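Local coordinates for Lmo0651 protein (PDB 6EP3), which controls expression of the Agr system of Listeria monocytogenes and mediates virulence, probably as a sequence-specific DNA-binding transcription factor of the GntR family, at residues B[92-97]-B[142-147]; B[135-140]-B[155-160]; B[187-192]-B[196-201]; B[180-185]-B[203-208]. All coordinates share one frame; numbering follows the deposited sequence.

Interaction 1 of 4, residues B[92-97]-B[142-147]; sequences DAAIAK and SFAENP
Ala94, on helix 77-101, and Ala144, in the turn between helices 126-142 and 147-163, bring their backbones together, with 4.3 Å between Ala94 CA and Ala144 CA. The second partner is the short connection between two consecutive helices of the all-helical FCD domain: a type I beta turn runs from Ser142 to Glu145, the chain leaves helical geometry at Glu145 with a positive phi of 57°, and Asn146 occupies the N-cap position of the next helix. Two methyl groups make the close approach possible, Ala94 CB lying 3.6 Å from Ala144 CB. Beside them, Ile95 and Phe143 run side by side in the same direction. Ile95 CD1 meets the ring at its edge and near its plane, 3.9 Å from Phe143 CD2, while the far part of the ring leads away from helix 77-101 toward Leu107 and Leu110. The polar link comes from Lys97, whose CG stands anti to the backbone N (chi1 -175°) and whose chain continues extended, carrying the ammonium across to the turn. There Lys97 NZ donates to Ala144 O at 3.2 Å, nearly in line with the carbonyl, the C=O...N angle being 163°. The same nitrogen forms a salt bridge with Glu85 of the second subunit, so this lysine ties the turn to the dimer partner, a charge pairing that would be expected to hold it protonated. A water molecule completes the bridge: it accepts from Lys97 NZ at 3.0 Å and from Asn146 ND2 at 2.7 Å.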
loop_
_atom_site.group_PDB
_atom_site.type_symbol
_atom_site.label_atom_id
_atom_site.label_comp_id
_atom_site.label_asym_id
_atom_site.label_seq_id
_atom_site.Cartn_x
_atom_site.Cartn_y
_atom_site.Cartn_z
ATOM N N ASP B 92 -2.661 3.662 15.131
ATOM C CA ASP B 92 -2.739 3.029 16.441
ATOM C C ASP B 92 -1.626 2.010 16.627
ATOM O O ASP B 92 -1.001 1.957 17.694
ATOM C CB ASP B 92 -4.108 2.377 16.630
ATOM C CG ASP B 92 -4.277 1.777 18.010
ATOM O OD1 ASP B 92 -4.423 2.553 18.979
ATOM O OD2 ASP B 92 -4.257 0.533 18.128
ATOM N N ALA B 93 -1.356 1.190 15.604
ATOM C CA ALA B 93 -0.273 0.221 15.722
ATOM C C ALA B 93 1.081 0.912 15.827
ATOM O O ALA B 93 1.970 0.432 16.536
ATOM C CB ALA B 93 -0.295 -0.749 14.542
ATOM N N ALA B 94 1.259 2.037 15.133
ATOM C CA ALA B 94 2.506 2.784 15.256
ATOM C C ALA B 94 2.724 3.232 16.692
ATOM O O ALA B 94 3.809 3.042 17.260
ATOM C CB ALA B 94 2.493 3.992 14.318
ATOM N N ILE B 95 1.695 3.828 17.298
ATOM C CA ILE B 95 1.838 4.308 18.670
ATOM C C ILE B 95 2.065 3.139 19.621
ATOM O O ILE B 95 2.904 3.210 20.530
ATOM C CB ILE B 95 0.619 5.160 19.071
ATOM C CG1 ILE B 95 0.504 6.370 18.145
ATOM C CG2 ILE B 95 0.754 5.655 20.493
ATOM C CD1 ILE B 95 1.811 7.111 17.969
ATOM N N ALA B 96 1.350 2.032 19.411
ATOM C CA ALA B 96 1.516 0.867 20.274
ATOM C C ALA B 96 2.932 0.309 20.181
ATOM O O ALA B 96 3.551 -0.019 21.199
ATOM C CB ALA B 96 0.485 -0.204 19.910
ATOM N N LYS B 97 3.457 0.182 18.962
ATOM C CA LYS B 97 4.807 -0.343 18.791
ATOM C C LYS B 97 5.841 0.580 19.415
ATOM O O LYS B 97 6.748 0.121 20.121
ATOM C CB LYS B 97 5.101 -0.558 17.306
ATOM C CG LYS B 97 6.443 -1.227 17.030
ATOM C CD LYS B 97 6.754 -1.251 15.541
ATOM C CE LYS B 97 8.123 -1.862 15.266
ATOM N NZ LYS B 97 8.514 -1.699 13.839
ATOM N N SER B 142 5.053 7.366 11.161
ATOM C CA SER B 142 6.495 7.192 11.100
ATOM C C SER B 142 7.071 6.867 12.462
ATOM O O SER B 142 8.173 6.316 12.545
ATOM C CB SER B 142 7.158 8.458 10.561
ATOM O OG SER B 142 7.397 9.381 11.613
ATOM N N PHE B 143 6.346 7.197 13.531
ATOM C CA PHE B 143 6.801 6.766 14.849
ATOM C C PHE B 143 7.004 5.252 14.933
ATOM O O PHE B 143 7.725 4.785 15.821
ATOM C CB PHE B 143 5.823 7.228 15.931
ATOM C CG PHE B 143 5.874 8.710 16.201
ATOM C CD1 PHE B 143 6.893 9.489 15.676
ATOM C CD2 PHE B 143 4.907 9.319 16.984
ATOM C CE1 PHE B 143 6.946 10.852 15.925
ATOM C CE2 PHE B 143 4.952 10.674 17.237
ATOM C CZ PHE B 143 5.976 11.444 16.704
ATOM N N ALA B 144 6.401 4.473 14.031
ATOM C CA ALA B 144 6.645 3.036 14.004
ATOM C C ALA B 144 7.966 2.666 13.344
ATOM O O ALA B 144 8.381 1.508 13.449
ATOM C CB ALA B 144 5.508 2.305 13.281
ATOM N N GLU B 145 8.628 3.611 12.671
ATOM C CA GLU B 145 9.840 3.326 11.903
ATOM C C GLU B 145 9.584 2.242 10.859
ATOM O O GLU B 145 10.268 1.220 10.798
ATOM C CB GLU B 145 11.023 2.975 12.810
ATOM C CG GLU B 145 11.532 4.176 13.602
ATOM C CD GLU B 145 11.846 3.861 15.045
ATOM O OE1 GLU B 145 10.918 3.928 15.874
ATOM O OE2 GLU B 145 13.020 3.557 15.350
ATOM N N ASN B 146 8.567 2.483 10.030
ATOM C CA ASN B 146 8.168 1.553 8.977
ATOM C C ASN B 146 7.897 2.367 7.717
ATOM O O ASN B 146 6.764 2.807 7.454
ATOM C CB ASN B 146 6.947 0.734 9.393
ATOM C CG ASN B 146 6.870 -0.587 8.673
ATOM O OD1 ASN B 146 7.236 -0.686 7.503
ATOM N ND2 ASN B 146 6.390 -1.613 9.367
ATOM N N PRO B 147 8.936 2.583 6.906
ATOM C CA PRO B 147 8.762 3.381 5.684
ATOM C C PRO B 147 7.763 2.779 4.715
ATOM O O PRO B 147 7.135 3.526 3.954
ATOM C CB PRO B 147 10.176 3.417 5.088
ATOM C CG PRO B 147 11.091 3.143 6.251
ATOM C CD PRO B 147 10.338 2.196 7.132
HETATM O O HOH W 1 6.191 -1.984 12.039
#

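Interaction 2 of 4, residues B[135-140]-B[155-160]; sequences RFILCL and QIFFQM
Phe157 of helix 147-163 points its ring at helix 126-142 and presents its edge to Ile137 and Leu138, which are consecutive on that helix. One residue earlier in the 155-160 segment, Ile156 faces Thr86 of helix 77-101. Phe157 follows and carries the contact. Its CG lies anti to the carbonyl carbon (chi1 -78°), a torsion that directs the ring across the gap between the helices. Along the ring edge, CD2 and CE2 belong to Leu138 and CZ to Ile137. Leu138 CG sits near the ring plane, 3.5 Å from Phe157 CE2, and the branch CD2 of Leu138 comes within 3.6 Å of the same CE2 atom; the two side chains pass one another in opposite directions. Ile137 instead approaches at a slant, its CG2 3.7 Å from Phe157 CZ and its CB 3.8 Å from Phe157 CZ. This is apolar helix-helix packing inside the FCD domain, the helical bundle that in GntR regulators of the FadR type commonly houses the effector site. Consistent with a pocket nearby, a 1,2-ethanediol molecule, probably from the crystallisation liquor, lies about 4 Å from the Ile137 side chain. The Phe157 ring is also stacked with that of His134. Further on, Phe158 turns to Gln57 and Ile59, and Met160 packs on Tyr80 and Ile87 of helix 77-101.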
loop_
_atom_site.group_PDB
_atom_site.type_symbol
_atom_site.label_atom_id
_atom_site.label_comp_id
_atom_site.label_asym_id
_atom_site.label_seq_id
_atom_site.Cartn_x
_atom_site.Cartn_y
_atom_site.Cartn_z
ATOM N N ARG B 135 0.304 15.289 6.912
ATOM C CA ARG B 135 1.695 15.152 7.347
ATOM C C ARG B 135 1.796 14.908 8.851
ATOM O O ARG B 135 2.682 14.176 9.302
ATOM C CB ARG B 135 2.504 16.388 6.954
ATOM C CG ARG B 135 2.599 16.634 5.452
ATOM C CD ARG B 135 4.037 16.596 4.964
ATOM N NE ARG B 135 4.746 17.843 5.237
ATOM C CZ ARG B 135 6.048 17.917 5.500
ATOM N NH1 ARG B 135 6.788 16.817 5.529
ATOM N NH2 ARG B 135 6.612 19.093 5.738
ATOM N N PHE B 136 0.893 15.496 9.636
ATOM C CA PHE B 136 0.811 15.167 11.058
ATOM C C PHE B 136 0.492 13.684 11.255
ATOM O O PHE B 136 1.126 12.987 12.068
ATOM C CB PHE B 136 -0.244 16.052 11.725
ATOM C CG PHE B 136 -0.455 15.761 13.181
ATOM C CD1 PHE B 136 0.333 16.371 14.142
ATOM C CD2 PHE B 136 -1.442 14.881 13.591
ATOM C CE1 PHE B 136 0.142 16.106 15.485
ATOM C CE2 PHE B 136 -1.636 14.606 14.937
ATOM C CZ PHE B 136 -0.843 15.219 15.883
ATOM N N ILE B 137 -0.496 13.182 10.513
ATOM C CA ILE B 137 -0.815 11.756 10.598
ATOM C C ILE B 137 0.381 10.907 10.165
ATOM O O ILE B 137 0.687 9.872 10.775
ATOM C CB ILE B 137 -2.075 11.442 9.773
ATOM C CG1 ILE B 137 -3.292 12.133 10.395
ATOM C CG2 ILE B 137 -2.293 9.941 9.677
ATOM C CD1 ILE B 137 -4.559 12.016 9.569
ATOM N N LEU B 138 1.093 11.348 9.126
ATOM C CA LEU B 138 2.244 10.596 8.631
ATOM C C LEU B 138 3.364 10.561 9.657
ATOM O O LEU B 138 4.080 9.566 9.765
ATOM C CB LEU B 138 2.761 11.207 7.328
ATOM C CG LEU B 138 1.956 10.988 6.047
ATOM C CD1 LEU B 138 2.590 11.751 4.893
ATOM C CD2 LEU B 138 1.843 9.512 5.722
ATOM N N CYS B 139 3.545 11.650 10.401
ATOM C CA CYS B 139 4.541 11.676 11.466
ATOM C C CYS B 139 4.176 10.685 12.569
ATOM O O CYS B 139 5.028 9.924 13.066
ATOM C CB CYS B 139 4.658 13.103 12.010
ATOM S SG CYS B 139 6.014 13.353 13.125
ATOM N N LEU B 140 2.902 10.688 12.965
ATOM C CA LEU B 140 2.425 9.677 13.906
ATOM C C LEU B 140 2.756 8.270 13.418
ATOM O O LEU B 140 3.245 7.431 14.183
ATOM C CB LEU B 140 0.916 9.811 14.102
ATOM C CG LEU B 140 0.442 10.951 14.994
ATOM C CD1 LEU B 140 -1.067 10.889 15.136
ATOM C CD2 LEU B 140 1.116 10.864 16.349
ATOM N N GLN B 155 0.195 7.066 -0.369
ATOM C CA GLN B 155 -0.627 6.731 -1.530
ATOM C C GLN B 155 -2.110 6.912 -1.215
ATOM O O GLN B 155 -2.883 7.420 -2.042
ATOM C CB GLN B 155 -0.348 5.292 -1.967
ATOM C CG GLN B 155 0.709 5.178 -3.045
ATOM C CD GLN B 155 0.297 5.822 -4.349
ATOM O OE1 GLN B 155 1.122 6.412 -5.045
ATOM N NE2 GLN B 155 -0.983 5.717 -4.688
ATOM N N ILE B 156 -2.519 6.499 -0.013
ATOM C CA ILE B 156 -3.903 6.701 0.418
ATOM C C ILE B 156 -4.252 8.185 0.439
ATOM O O ILE B 156 -5.337 8.593 0.001
ATOM C CB ILE B 156 -4.134 6.065 1.797
ATOM C CG1 ILE B 156 -4.148 4.540 1.698
ATOM C CG2 ILE B 156 -5.426 6.589 2.409
ATOM C CD1 ILE B 156 -4.367 3.879 3.032
ATOM N N PHE B 157 -3.354 9.012 0.982
ATOM C CA PHE B 157 -3.602 10.448 1.050
ATOM C C PHE B 157 -3.710 11.042 -0.345
ATOM O O PHE B 157 -4.548 11.917 -0.597
ATOM C CB PHE B 157 -2.480 11.141 1.829
ATOM C CG PHE B 157 -2.580 10.987 3.319
ATOM C CD1 PHE B 157 -3.811 10.923 3.941
ATOM C CD2 PHE B 157 -1.437 10.930 4.100
ATOM C CE1 PHE B 157 -3.911 10.790 5.316
ATOM C CE2 PHE B 157 -1.527 10.800 5.476
ATOM C CZ PHE B 157 -2.766 10.731 6.084
ATOM N N PHE B 158 -2.863 10.579 -1.263
ATOM C CA PHE B 158 -2.948 11.022 -2.649
ATOM C C PHE B 158 -4.322 10.721 -3.223
ATOM O O PHE B 158 -4.967 11.589 -3.834
ATOM C CB PHE B 158 -1.858 10.345 -3.480
ATOM C CG PHE B 158 -1.902 10.700 -4.936
ATOM C CD1 PHE B 158 -2.619 9.928 -5.834
ATOM C CD2 PHE B 158 -1.219 11.810 -5.408
ATOM C CE1 PHE B 158 -2.659 10.260 -7.174
ATOM C CE2 PHE B 158 -1.253 12.146 -6.748
ATOM C CZ PHE B 158 -1.975 11.371 -7.630
ATOM N N GLN B 159 -4.780 9.484 -3.040
ATOM C CA GLN B 159 -6.074 9.093 -3.583
ATOM C C GLN B 159 -7.202 9.915 -2.967
ATOM O O GLN B 159 -8.120 10.348 -3.672
ATOM C CB GLN B 159 -6.302 7.596 -3.362
ATOM C CG GLN B 159 -5.412 6.702 -4.222
ATOM C CD GLN B 159 -6.206 5.771 -5.121
ATOM O OE1 GLN B 159 -7.383 6.005 -5.392
ATOM N NE2 GLN B 159 -5.562 4.705 -5.588
ATOM N N MET B 160 -7.139 10.165 -1.660
ATOM C CA MET B 160 -8.175 10.975 -1.022
ATOM C C MET B 160 -8.185 12.393 -1.580
ATOM O O MET B 160 -9.231 12.890 -2.021
ATOM C CB MET B 160 -7.988 10.987 0.495
ATOM C CG MET B 160 -8.680 9.831 1.179
ATOM S SD MET B 160 -8.644 9.957 2.968
ATOM C CE MET B 160 -6.897 10.102 3.214
#

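Interaction 3 of 4, residues B[187-192]-B[196-201]; sequences YELLAE and ELARKT. With SO4 (sulfate ion), chain P.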
loop_
_atom_site.group_PDB
_atom_site.type_symbol
_atom_site.label_atom_id
_atom_site.label_comp_id
_atom_site.label_asym_id
_atom_site.label_seq_id
_atom_site.Cartn_x
_atom_site.Cartn_y
_atom_site.Cartn_z
ATOM N N TYR B 187 -0.313 15.235 20.732
ATOM C CA TYR B 187 1.091 15.568 20.959
ATOM C C TYR B 187 1.399 15.650 22.450
ATOM O O TYR B 187 2.418 15.130 22.917
ATOM C CB TYR B 187 1.451 16.889 20.276
ATOM C CG TYR B 187 2.709 17.506 20.850
ATOM C CD1 TYR B 187 3.962 17.048 20.464
ATOM C CD2 TYR B 187 2.646 18.518 21.803
ATOM C CE1 TYR B 187 5.116 17.590 20.991
ATOM C CE2 TYR B 187 3.797 19.064 22.344
ATOM C CZ TYR B 187 5.029 18.597 21.930
ATOM O OH TYR B 187 6.180 19.136 22.457
ATOM N N GLU B 188 0.536 16.329 23.209
ATOM C CA GLU B 188 0.799 16.536 24.628
ATOM C C GLU B 188 0.738 15.228 25.403
ATOM O O GLU B 188 1.583 14.976 26.271
ATOM C CB GLU B 188 -0.193 17.546 25.205
ATOM C CG GLU B 188 0.166 18.993 24.921
ATOM C CD GLU B 188 -0.824 19.974 25.516
ATOM O OE1 GLU B 188 -1.592 19.581 26.420
ATOM O OE2 GLU B 188 -0.833 21.141 25.075
ATOM N N LEU B 189 -0.249 14.382 25.108
ATOM C CA LEU B 189 -0.326 13.098 25.792
ATOM C C LEU B 189 0.885 12.239 25.468
ATOM O O LEU B 189 1.462 11.611 26.363
ATOM C CB LEU B 189 -1.621 12.379 25.426
ATOM C CG LEU B 189 -2.891 13.067 25.927
ATOM C CD1 LEU B 189 -4.116 12.443 25.287
ATOM C CD2 LEU B 189 -2.983 12.998 27.443
ATOM N N LEU B 190 1.328 12.248 24.206
ATOM C CA LEU B 190 2.525 11.496 23.855
ATOM C C LEU B 190 3.741 12.029 24.600
ATOM O O LEU B 190 4.541 11.252 25.133
ATOM C CB LEU B 190 2.756 11.553 22.345
ATOM C CG LEU B 190 1.807 10.721 21.481
ATOM C CD1 LEU B 190 2.162 10.864 20.012
ATOM C CD2 LEU B 190 1.835 9.259 21.905
ATOM N N ALA B 191 3.870 13.356 24.687
ATOM C CA ALA B 191 5.018 13.945 25.365
ATOM C C ALA B 191 5.000 13.657 26.860
ATOM O O ALA B 191 6.065 13.540 27.478
ATOM C CB ALA B 191 5.060 15.452 25.109
ATOM N N GLU B 192 3.816 13.540 27.454
ATOM C CA GLU B 192 3.694 13.219 28.870
ATOM C C GLU B 192 3.735 11.723 29.147
ATOM O O GLU B 192 3.805 11.326 30.315
ATOM C CB GLU B 192 2.396 13.804 29.436
ATOM C CG GLU B 192 2.411 15.317 29.572
ATOM C CD GLU B 192 1.022 15.904 29.718
ATOM O OE1 GLU B 192 0.838 17.089 29.362
ATOM O OE2 GLU B 192 0.118 15.181 30.186
ATOM N N GLU B 196 -2.061 5.300 26.401
ATOM C CA GLU B 196 -3.431 4.845 26.197
ATOM C C GLU B 196 -4.369 6.025 25.982
ATOM O O GLU B 196 -5.285 5.962 25.152
ATOM C CB GLU B 196 -3.880 3.998 27.386
ATOM C CG GLU B 196 -2.950 2.833 27.680
ATOM C CD GLU B 196 -2.638 2.003 26.445
ATOM O OE1 GLU B 196 -1.548 2.188 25.861
ATOM O OE2 GLU B 196 -3.484 1.164 26.062
ATOM N N LEU B 197 -4.141 7.120 26.710
ATOM C CA LEU B 197 -4.949 8.317 26.511
ATOM C C LEU B 197 -4.734 8.895 25.120
ATOM O O LEU B 197 -5.694 9.307 24.456
ATOM C CB LEU B 197 -4.615 9.354 27.585
ATOM C CG LEU B 197 -5.577 9.415 28.774
ATOM C CD1 LEU B 197 -5.112 10.443 29.791
ATOM C CD2 LEU B 197 -6.986 9.730 28.305
ATOM N N ALA B 198 -3.484 8.914 24.650
ATOM C CA ALA B 198 -3.215 9.382 23.294
ATOM C C ALA B 198 -3.900 8.500 22.257
ATOM O O ALA B 198 -4.442 8.996 21.263
ATOM C CB ALA B 198 -1.707 9.433 23.047
ATOM N N ARG B 199 -3.890 7.185 22.471
ATOM C CA ARG B 199 -4.512 6.290 21.504
ATOM C C ARG B 199 -6.024 6.474 21.476
ATOM O O ARG B 199 -6.638 6.486 20.401
ATOM C CB ARG B 199 -4.145 4.843 21.818
ATOM C CG ARG B 199 -2.670 4.545 21.662
ATOM C CD ARG B 199 -2.346 3.158 22.172
ATOM N NE ARG B 199 -2.817 2.131 21.254
ATOM C CZ ARG B 199 -2.734 0.829 21.494
ATOM N NH1 ARG B 199 -2.200 0.400 22.629
ATOM N NH2 ARG B 199 -3.183 -0.042 20.603
ATOM N N LYS B 200 -6.640 6.655 22.645
ATOM C CA LYS B 200 -8.079 6.894 22.658
ATOM C C LYS B 200 -8.421 8.266 22.087
ATOM O O LYS B 200 -9.474 8.429 21.464
ATOM C CB LYS B 200 -8.630 6.726 24.072
ATOM C CG LYS B 200 -8.364 5.341 24.665
ATOM C CD LYS B 200 -8.636 4.224 23.640
ATOM C CE LYS B 200 -9.292 3.007 24.277
ATOM N NZ LYS B 200 -10.684 2.781 23.792
ATOM N N THR B 201 -7.523 9.245 22.224
ATOM C CA THR B 201 -7.745 10.534 21.578
ATOM C C THR B 201 -7.665 10.409 20.062
ATOM O O THR B 201 -8.459 11.019 19.338
ATOM C CB THR B 201 -6.726 11.560 22.077
ATOM O OG1 THR B 201 -6.711 11.564 23.510
ATOM C CG2 THR B 201 -7.090 12.949 21.582
HETATM S S SO4 P . -2.169 -3.430 22.270
HETATM O O1 SO4 P . -3.310 -4.145 22.833
HETATM O O2 SO4 P . -1.047 -4.348 22.105
HETATM O O3 SO4 P . -2.536 -2.875 20.970
HETATM O O4 SO4 P . -1.781 -2.352 23.174
#
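Leu189 is the main bump of this contact, and the hollow that receives it is formed by Leu197, Ala198 and Thr201. Its CD1 makes the closest approaches, 3.3 Å from Thr201 OG1 and 3.6 Å from Leu197 C, so one methyl sits directly over the backbone of the opposing helix. Its CD2 instead leans outward along Leu197, 4.0 Å from Leu197 CB. The small Ala198 permits this closeness: Leu189 CB and Leu190 CD2 both rest on its methyl, the latter 3.7 Å from Ala198 CB. The segments are the ends of the two arms, helices 173-192 and 195-219, that flank the tight turn of an antiparallel helical hairpin in the FCD domain, with axes 8.4 Å apart and N-to-C directions 162° from each other. The hydroxyl bordering the hollow is held by its own helix: Thr201 OG1 donates to Leu197 O, from the face of that carbonyl opposite to Thr201 N. On the flank of helix 195-219 turned away from helix 173-192, beside helix 77-101, Arg199, also salt-bridged to Asp92, grips a sulfate ion, probably from the crystallisation liquor, through its guanidinium edge. NH1 of Arg199 bonds sulfate O4 at 2.8 Å, nearly straight at 172°, and NH2 of Arg199 bonds sulfate O3 at 2.9 Å.

Interaction 4 of 4, residues B[180-185]-B[203-208]; sequences NKKSNQ and KSMFAE
Lys182 and Met205 make the apolar part of this contact, through the first carbons of their side chains: Lys182 CB lies 4.1 Å from Met205 CG. Both point their CB atoms at the opposing helix, yet their CA atoms, the closest such pair between the segments, stay 6.6 Å apart, a spacing that side chains must fill. Met205 CG stands anti to its own nitrogen (chi1 -172°), which carries the chain across the gap; the bend at the thioether then turns the methyl toward the neighbouring ring, Met205 CE lying 3.7 Å from Phe206 CE2. Burial is correspondingly one-sided, since Met205 is enclosed whereas Lys182 is partly exposed. The two helices, 173-192 and 195-219, are the arms of an antiparallel helical hairpin in the FCD domain, and these segments lie along its arms, well away from the turn. The second kind of contact pairs a carbon with a hydroxyl. Lys182 bends at chi2 (-71°), which brings CE to 4.0 Å from Ser204 OG. This is van der Waals contact, with the aliphatic part of the lysine doing the touching. Both Lys182 and Ser204 also meet a crystal neighbour, so the outer geometry may partly reflect the lattice. Some side-chain hydrogen bonds stay within an arm, Ser183 OG to Thr179 O and Glu208 OE2 to Gln212 NE2, while Asn180 OD1 bonds Tyr129 OH of helix 126-142. Further along the arm, Lys182 also packs on Thr201, and Met205 on Ile186.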
loop_
_atom_site.group_PDB
_atom_site.type_symbol
_atom_site.label_atom_id
_atom_site.label_comp_id
_atom_site.label_asym_id
_atom_site.label_seq_id
_atom_site.Cartn_x
_atom_site.Cartn_y
_atom_site.Cartn_z
ATOM N N ASN B 180 -7.306 20.700 15.069
ATOM C CA ASN B 180 -6.043 21.224 15.579
ATOM C C ASN B 180 -5.912 20.972 17.080
ATOM O O ASN B 180 -4.840 20.581 17.565
ATOM C CB ASN B 180 -5.929 22.719 15.281
ATOM C CG ASN B 180 -5.875 23.021 13.794
ATOM O OD1 ASN B 180 -5.746 22.118 12.962
ATOM N ND2 ASN B 180 -5.959 24.304 13.453
ATOM N N LYS B 181 -6.995 21.196 17.831
ATOM C CA LYS B 181 -6.972 20.937 19.266
ATOM C C LYS B 181 -6.724 19.464 19.553
ATOM O O LYS B 181 -5.971 19.121 20.471
ATOM C CB LYS B 181 -8.287 21.390 19.904
ATOM C CG LYS B 181 -8.482 20.898 21.337
ATOM C CD LYS B 181 -9.743 21.476 21.969
ATOM C CE LYS B 181 -11.002 20.852 21.380
ATOM N NZ LYS B 181 -12.240 21.510 21.891
ATOM N N LYS B 182 -7.345 18.577 18.775
ATOM C CA LYS B 182 -7.133 17.146 18.971
ATOM C C LYS B 182 -5.692 16.760 18.670
ATOM O O LYS B 182 -5.091 15.957 19.393
ATOM C CB LYS B 182 -8.095 16.351 18.091
ATOM C CG LYS B 182 -9.460 16.128 18.715
ATOM C CD LYS B 182 -9.383 15.139 19.870
ATOM C CE LYS B 182 -10.673 15.114 20.671
ATOM N NZ LYS B 182 -10.925 16.421 21.343
ATOM N N SER B 183 -5.119 17.329 17.607
ATOM C CA SER B 183 -3.727 17.052 17.272
ATOM C C SER B 183 -2.797 17.511 18.386
ATOM O O SER B 183 -1.850 16.800 18.754
ATOM C CB SER B 183 -3.369 17.743 15.958
ATOM O OG SER B 183 -4.355 17.481 14.974
ATOM N N ASN B 184 -3.057 18.697 18.943
ATOM C CA ASN B 184 -2.241 19.178 20.052
ATOM C C ASN B 184 -2.408 18.306 21.292
ATOM O O ASN B 184 -1.438 18.053 22.015
ATOM C CB ASN B 184 -2.585 20.630 20.377
ATOM C CG ASN B 184 -1.788 21.152 21.543
ATOM O OD1 ASN B 184 -0.602 21.447 21.412
ATOM N ND2 ASN B 184 -2.431 21.261 22.699
ATOM N N GLN B 185 -3.631 17.843 21.557
ATOM C CA GLN B 185 -3.862 16.947 22.684
ATOM C C GLN B 185 -3.090 15.646 22.511
ATOM O O GLN B 185 -2.514 15.118 23.470
ATOM C CB GLN B 185 -5.358 16.655 22.809
ATOM C CG GLN B 185 -6.115 17.559 23.758
ATOM C CD GLN B 185 -7.614 17.330 23.697
ATOM O OE1 GLN B 185 -8.075 16.233 23.376
ATOM N NE2 GLN B 185 -8.384 18.369 23.995
ATOM N N LYS B 203 -8.376 7.720 18.390
ATOM C CA LYS B 203 -9.601 7.026 18.011
ATOM C C LYS B 203 -10.786 7.982 17.981
ATOM O O LYS B 203 -11.607 7.936 17.056
ATOM C CB LYS B 203 -9.852 5.868 18.976
ATOM C CG LYS B 203 -11.209 5.206 18.829
ATOM C CD LYS B 203 -11.297 3.943 19.673
ATOM C CE LYS B 203 -12.628 3.235 19.469
ATOM N NZ LYS B 203 -12.733 1.989 20.282
ATOM N N SER B 204 -10.879 8.869 18.974
ATOM C CA SER B 204 -11.961 9.850 19.007
ATOM C C SER B 204 -11.877 10.806 17.824
ATOM O O SER B 204 -12.899 11.139 17.209
ATOM C CB SER B 204 -11.911 10.628 20.321
ATOM O OG SER B 204 -12.746 11.771 20.272
ATOM N N MET B 205 -10.666 11.266 17.503
ATOM C CA MET B 205 -10.466 12.130 16.345
ATOM C C MET B 205 -10.975 11.465 15.078
ATOM O O MET B 205 -11.729 12.066 14.298
ATOM C CB MET B 205 -8.981 12.473 16.208
ATOM C CG MET B 205 -8.666 13.518 15.147
ATOM S SD MET B 205 -6.892 13.764 14.888
ATOM C CE MET B 205 -6.424 12.151 14.257
ATOM N N PHE B 206 -10.570 10.213 14.858
ATOM C CA PHE B 206 -10.976 9.516 13.643
ATOM C C PHE B 206 -12.479 9.262 13.626
ATOM O O PHE B 206 -13.116 9.368 12.574
ATOM C CB PHE B 206 -10.197 8.207 13.504
ATOM C CG PHE B 206 -8.853 8.372 12.853
ATOM C CD1 PHE B 206 -8.733 8.435 11.476
ATOM C CD2 PHE B 206 -7.710 8.491 13.626
ATOM C CE1 PHE B 206 -7.494 8.591 10.882
ATOM C CE2 PHE B 206 -6.471 8.654 13.037
ATOM C CZ PHE B 206 -6.364 8.705 11.664
ATOM N N ALA B 207 -13.070 8.957 14.784
ATOM C CA ALA B 207 -14.511 8.723 14.829
ATOM C C ALA B 207 -15.285 9.986 14.483
ATOM O O ALA B 207 -16.264 9.942 13.721
ATOM C CB ALA B 207 -14.915 8.211 16.212
ATOM N N GLU B 208 -14.852 11.127 15.017
ATOM C CA GLU B 208 -15.543 12.372 14.710
ATOM C C GLU B 208 -15.366 12.747 13.245
ATOM O O GLU B 208 -16.312 13.216 12.599
ATOM C CB GLU B 208 -15.052 13.490 15.626
ATOM C CG GLU B 208 -15.682 14.845 15.347
ATOM C CD GLU B 208 -17.193 14.826 15.502
ATOM O OE1 GLU B 208 -17.697 14.072 16.365
ATOM O OE2 GLU B 208 -17.873 15.566 14.761
#

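Interactions 3 and 4 hold the same pair of helices, 173-192 and 195-219, at successive levels of one hairpin: close leucine-alanine packing near the turn, looser lysine-methionine contact farther along, and both only partly buried. Thr201 joins them, its CG2 3.6 Å from Lys182 CD. Interactions 1 and 2 are buried and both involve the region of helices 126-142 and 147-163, but interaction 2 lies near the centre of the chain and is wholly apolar, whereas interaction 1, at the dimer partner, adds a lysine-carbonyl bond and a water. Interaction 1 meets interaction 3 through the salt bridge of Asp92 OD2 with Arg199 NH2, 2.8 Å.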